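Local coordinates for protein aminopeptidase C (Lactobacillus rhamnosus, PDB 4K7C) that probably acts as a cysteine aminopeptidase of the papain-like C1 family, removing amino acids from the N-terminal end of peptides, at residues 99-104 against 210-215; 321-326 against 357-362. One frame throughout, in Å; residues are numbered along the deposited sequence.

Contact 1 (99-104 against 210-215)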
# COMPACT_ATOMS: atom_id res chain seq x y z
N THR A 99 10.43 -32.19 -8.95
CA THR A 99 11.86 -32.31 -9.22
C THR A 99 12.65 -31.80 -8.06
O THR A 99 13.71 -32.34 -7.75
CB THR A 99 12.28 -31.56 -10.51
OG1 THR A 99 11.58 -30.28 -10.57
CG2 THR A 99 11.92 -32.35 -11.72
N PHE A 100 12.08 -30.85 -7.29
CA PHE A 100 12.82 -30.24 -6.18
C PHE A 100 12.95 -31.26 -5.05
O PHE A 100 14.02 -31.42 -4.37
CB PHE A 100 12.06 -29.02 -5.66
CG PHE A 100 12.87 -28.07 -4.78
CD1 PHE A 100 14.16 -27.66 -5.10
CD2 PHE A 100 12.27 -27.48 -3.66
CE1 PHE A 100 14.82 -26.74 -4.34
CE2 PHE A 100 12.93 -26.53 -2.88
CZ PHE A 100 14.21 -26.15 -3.23
N PHE A 101 11.87 -31.96 -4.80
CA PHE A 101 11.90 -33.01 -3.78
C PHE A 101 13.04 -34.05 -4.01
O PHE A 101 13.85 -34.29 -3.15
CB PHE A 101 10.49 -33.67 -3.65
CG PHE A 101 10.41 -34.74 -2.53
CD1 PHE A 101 9.80 -34.52 -1.32
CD2 PHE A 101 11.02 -35.97 -2.74
CE1 PHE A 101 9.76 -35.53 -0.36
CE2 PHE A 101 11.01 -36.95 -1.77
CZ PHE A 101 10.43 -36.71 -0.56
N TRP A 102 13.03 -34.68 -5.20
CA TRP A 102 13.93 -35.76 -5.56
C TRP A 102 15.35 -35.25 -5.71
O TRP A 102 16.29 -35.91 -5.27
CB TRP A 102 13.44 -36.42 -6.81
CG TRP A 102 12.16 -37.17 -6.59
CD1 TRP A 102 10.98 -37.01 -7.24
CD2 TRP A 102 11.96 -38.22 -5.64
NE1 TRP A 102 10.05 -37.91 -6.76
CE2 TRP A 102 10.63 -38.66 -5.78
CE3 TRP A 102 12.76 -38.84 -4.70
CZ2 TRP A 102 10.07 -39.73 -4.99
CZ3 TRP A 102 12.22 -39.87 -3.89
CH2 TRP A 102 10.89 -40.29 -4.03
N ASP A 103 15.50 -34.02 -6.17
CA ASP A 103 16.80 -33.41 -6.24
C ASP A 103 17.45 -33.29 -4.84
O ASP A 103 18.62 -33.73 -4.56
CB ASP A 103 16.74 -32.04 -6.93
CG ASP A 103 18.11 -31.43 -7.09
OD1 ASP A 103 18.97 -32.10 -7.72
OD2 ASP A 103 18.33 -30.25 -6.57
N LYS A 104 16.78 -32.67 -3.90
CA LYS A 104 17.24 -32.58 -2.53
C LYS A 104 17.52 -33.89 -1.85
O LYS A 104 18.46 -34.05 -1.12
CB LYS A 104 16.23 -31.80 -1.69
CG LYS A 104 16.09 -30.33 -2.00
CD LYS A 104 16.51 -29.48 -0.85
CE LYS A 104 16.62 -27.96 -1.14
NZ LYS A 104 17.61 -27.55 -2.15
N GLU A 210 15.57 -39.79 8.05
CA GLU A 210 15.36 -38.46 8.63
C GLU A 210 15.30 -37.40 7.55
O GLU A 210 14.42 -36.56 7.63
CB GLU A 210 16.50 -38.16 9.60
CG GLU A 210 16.51 -39.09 10.81
CD GLU A 210 17.84 -39.20 11.54
OE1 GLU A 210 18.88 -38.83 10.93
OE2 GLU A 210 17.80 -39.58 12.72
N ASP A 211 16.23 -37.38 6.61
CA ASP A 211 16.17 -36.44 5.52
C ASP A 211 14.86 -36.54 4.71
O ASP A 211 14.30 -35.51 4.29
CB ASP A 211 17.38 -36.59 4.58
CG ASP A 211 18.72 -36.49 5.32
OD1 ASP A 211 18.67 -35.96 6.47
OD2 ASP A 211 19.78 -36.98 4.74
N TYR A 212 14.42 -37.78 4.45
CA TYR A 212 13.18 -38.02 3.78
C TYR A 212 12.02 -37.30 4.49
O TYR A 212 11.18 -36.61 3.85
CB TYR A 212 12.92 -39.56 3.57
CG TYR A 212 11.69 -39.82 2.72
CD1 TYR A 212 11.77 -39.87 1.37
CD2 TYR A 212 10.42 -39.87 3.29
CE1 TYR A 212 10.66 -40.01 0.57
CE2 TYR A 212 9.29 -40.05 2.48
CZ TYR A 212 9.44 -40.12 1.13
OH TYR A 212 8.33 -40.26 0.34
N ARG A 213 11.95 -37.44 5.79
CA ARG A 213 10.94 -36.82 6.61
C ARG A 213 10.97 -35.27 6.61
O ARG A 213 9.94 -34.63 6.53
CB ARG A 213 10.99 -37.40 7.99
CG ARG A 213 10.06 -36.69 8.94
CD ARG A 213 9.86 -37.47 10.20
NE ARG A 213 11.00 -37.57 11.07
CZ ARG A 213 11.71 -38.72 11.19
NH1 ARG A 213 12.68 -38.81 12.08
NH2 ARG A 213 11.46 -39.77 10.37
N ILE A 214 12.17 -34.70 6.65
CA ILE A 214 12.34 -33.22 6.51
C ILE A 214 11.79 -32.71 5.18
O ILE A 214 11.06 -31.74 5.12
CB ILE A 214 13.86 -32.84 6.65
CG1 ILE A 214 14.31 -33.12 8.07
CG2 ILE A 214 14.08 -31.40 6.16
CD1 ILE A 214 15.82 -33.10 8.27
N LEU A 215 12.05 -33.46 4.10
CA LEU A 215 11.50 -33.09 2.81
C LEU A 215 10.01 -33.36 2.63
O LEU A 215 9.32 -32.60 2.02
CB LEU A 215 12.33 -33.77 1.73
CG LEU A 215 13.75 -33.32 1.73
CD1 LEU A 215 14.59 -34.24 0.86
CD2 LEU A 215 13.97 -31.91 1.19

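Contact 2 (321-326 against 357-362)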
# COMPACT_ATOMS: atom_id res chain seq x y z
N VAL A 321 23.36 -13.99 -15.56
CA VAL A 321 22.30 -13.06 -15.84
C VAL A 321 22.52 -11.70 -15.16
O VAL A 321 22.00 -10.72 -15.65
CB VAL A 321 20.96 -13.66 -15.38
CG1 VAL A 321 20.84 -13.68 -13.83
CG2 VAL A 321 19.80 -12.99 -16.05
N GLY A 322 23.31 -11.69 -14.09
CA GLY A 322 23.65 -10.45 -13.36
C GLY A 322 24.61 -9.53 -14.07
O GLY A 322 24.73 -8.41 -13.69
N GLN A 323 25.25 -10.02 -15.13
CA GLN A 323 26.15 -9.18 -15.96
C GLN A 323 25.37 -8.31 -16.90
O GLN A 323 24.49 -8.81 -17.63
CB GLN A 323 27.07 -10.04 -16.76
CG GLN A 323 28.03 -10.84 -15.90
CD GLN A 323 29.20 -10.02 -15.30
OE1 GLN A 323 29.45 -8.87 -15.68
NE2 GLN A 323 29.93 -10.63 -14.43
N SER A 324 25.66 -7.00 -16.90
CA SER A 324 25.24 -6.07 -17.99
C SER A 324 23.77 -6.28 -18.35
O SER A 324 23.34 -6.48 -19.48
CB SER A 324 26.27 -6.15 -19.15
OG SER A 324 25.98 -5.25 -20.16
N SER A 325 22.95 -6.16 -17.31
CA SER A 325 21.57 -6.47 -17.40
C SER A 325 20.66 -5.52 -16.62
O SER A 325 20.96 -5.13 -15.52
CB SER A 325 21.28 -7.93 -16.94
OG SER A 325 21.68 -8.11 -15.62
N ASP A 326 19.52 -5.22 -17.20
CA ASP A 326 18.45 -4.56 -16.46
C ASP A 326 17.38 -5.68 -16.24
O ASP A 326 16.65 -6.03 -17.15
CB ASP A 326 17.83 -3.40 -17.23
CG ASP A 326 16.68 -2.73 -16.51
OD1 ASP A 326 15.95 -3.42 -15.73
OD2 ASP A 326 16.43 -1.52 -16.80
N TYR A 357 39.44 -15.41 -13.73
CA TYR A 357 39.66 -14.51 -12.60
C TYR A 357 38.43 -14.40 -11.73
O TYR A 357 38.42 -13.58 -10.83
CB TYR A 357 40.12 -13.11 -13.08
CG TYR A 357 41.61 -13.11 -13.38
CD1 TYR A 357 42.55 -12.53 -12.46
CD2 TYR A 357 42.09 -13.72 -14.51
CE1 TYR A 357 43.87 -12.59 -12.73
CE2 TYR A 357 43.44 -13.81 -14.75
CZ TYR A 357 44.33 -13.21 -13.87
OH TYR A 357 45.70 -13.23 -14.08
N GLY A 358 37.42 -15.29 -11.90
CA GLY A 358 36.33 -15.31 -10.90
C GLY A 358 35.26 -14.23 -11.02
O GLY A 358 34.38 -14.07 -10.15
N GLU A 359 35.31 -13.51 -12.12
CA GLU A 359 34.39 -12.43 -12.39
C GLU A 359 33.04 -12.97 -12.91
O GLU A 359 32.03 -12.37 -12.63
CB GLU A 359 35.02 -11.48 -13.40
CG GLU A 359 34.09 -10.35 -13.94
CD GLU A 359 33.32 -9.55 -12.87
OE1 GLU A 359 33.79 -9.43 -11.75
OE2 GLU A 359 32.26 -9.01 -13.25
N SER A 360 33.03 -14.08 -13.67
CA SER A 360 31.79 -14.55 -14.30
C SER A 360 31.77 -16.04 -14.37
O SER A 360 32.81 -16.66 -14.47
CB SER A 360 31.63 -13.98 -15.70
OG SER A 360 30.33 -14.13 -16.28
N LEU A 361 30.57 -16.61 -14.40
CA LEU A 361 30.34 -18.07 -14.52
C LEU A 361 28.81 -18.21 -14.69
O LEU A 361 28.09 -17.18 -14.68
CB LEU A 361 30.90 -18.88 -13.37
CG LEU A 361 30.77 -18.39 -11.94
CD1 LEU A 361 29.33 -18.27 -11.57
CD2 LEU A 361 31.42 -19.32 -10.95
N MSE A 362 28.28 -19.40 -15.01
CA MSE A 362 26.80 -19.56 -15.11
C MSE A 362 26.20 -19.43 -13.74
O MSE A 362 26.65 -20.06 -12.81
CB MSE A 362 26.28 -20.90 -15.72
CG MSE A 362 24.79 -21.15 -15.39
SE MSE A 362 24.21 -22.89 -16.16
CE MSE A 362 22.30 -22.94 -16.11
O HOH W 1 32.11 -8.28 -16.11

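Contact 1 (99-104 against 210-215)
Phe101 meets Tyr212 edge to face: the ring centroids lie 5.5 Å apart and the planes stand at 75°, an offset T-shaped pair. The phenylalanine gives its edge, with CZ coming 3.5 Å from CE1 of Tyr212. Because CG is anti to the backbone N (chi1 -177°), the Phe101 ring lies alongside and brings CZ and CE1 up to the neighbouring helix, filling the angle between two residues a turn apart. Phe101 CE1 sits 3.8 Å from CB of Leu215 and 3.7 Å from its backbone carbonyl carbon, while CD2 lies 3.8 Å above the centre of the Trp102 indole. A flat, apolar ring suits a place that must offer an edge to one aromatic and a rim atom to the face of another. Replacing Phe101 by an alanine would probably open a gap between the helices and leave the Tyr212 face and Leu215 CB without their packing partner. The CD2 methyl of Leu215 lies 3.7 Å from CB of Lys104, crossing its stem at about a right angle. Here the lysine works as a hydrocarbon; its chain bends at chi2 and again at chi4, taking NZ to Gln136 and Asp138, so a buried charge is paired. Pro222 touches Phe101, Trp102 and Tyr212, and Leu10 and Lys14 of the second subunit pack on Trp102 and Tyr212. Buried and mainly apolar, the arrangement is antiparallel helix-helix packing: the axes of segments 99-104 and 210-215 approach to 10.5 Å at 158°, and these belong to helices 96-117 and 197-219 in the helix-rich part of this papain-like protein.

Contact 2 (321-326 against 357-362)
Gln323 reaches Glu359 through its amide: NE2 donates to OE2 over 3.1 Å, nearly straight at 173°. The acceptor lies in the amide plane, but the donor meets the carboxylate from above, 44° out of its plane. One water closes a second path, donating to OE1 of Gln323 (2.8 Å) and to OE2 of Glu359 (3.0 Å). Glutamine suits the place because one amide supplies both the N-H for the carboxylate and the acceptor for the water, which together fix its rotation. Ser360 completes the first shell, with CB 4.0 Å from Gln323 NE2; its hydroxyl is engaged by Asp320 and Tyr409, and Asp320 also bonds NE2 weakly. Farther out, OE1 of Glu359 forms a salt bridge with Arg181 of the second subunit. Ser325 OG donates to Val321 O at 2.6 Å, holding the 321-326 turn. In segment 357-362, Gly358, at positive phi where a CB would jam against the preceding carbonyl O, is the C-prime residue of a Schellman motif that ends helix 351-356 and places Glu359 where its carboxylate end can reach Gln323: a helix-terminating turn joined to a loop by a direct side-chain bond and a bridging water, next to the second subunit.

Overall arrangement
From the N terminus, the chain passes through helices 7-19, 23-39, 42-47 and 70-87 before entering helix 96-117, where contact 1 opens. The 105 residues between its two segments, 68 of them helical and none in strands, form the loop that contact 1 closes when helix 197-219 returns. Contact 2 opens only later, just after strand 315-319, and closes a shorter loop of 30 residues before strand 364-374. The two are therefore in series, neither nested nor crossed. Their centres lie about 30 Å apart on opposite sides of the chain's centre. Contact 1 ties helices together, contact 2 joins the turn and short strand of 321-326 to the loop after helix 351-356, and both also touch the second subunit.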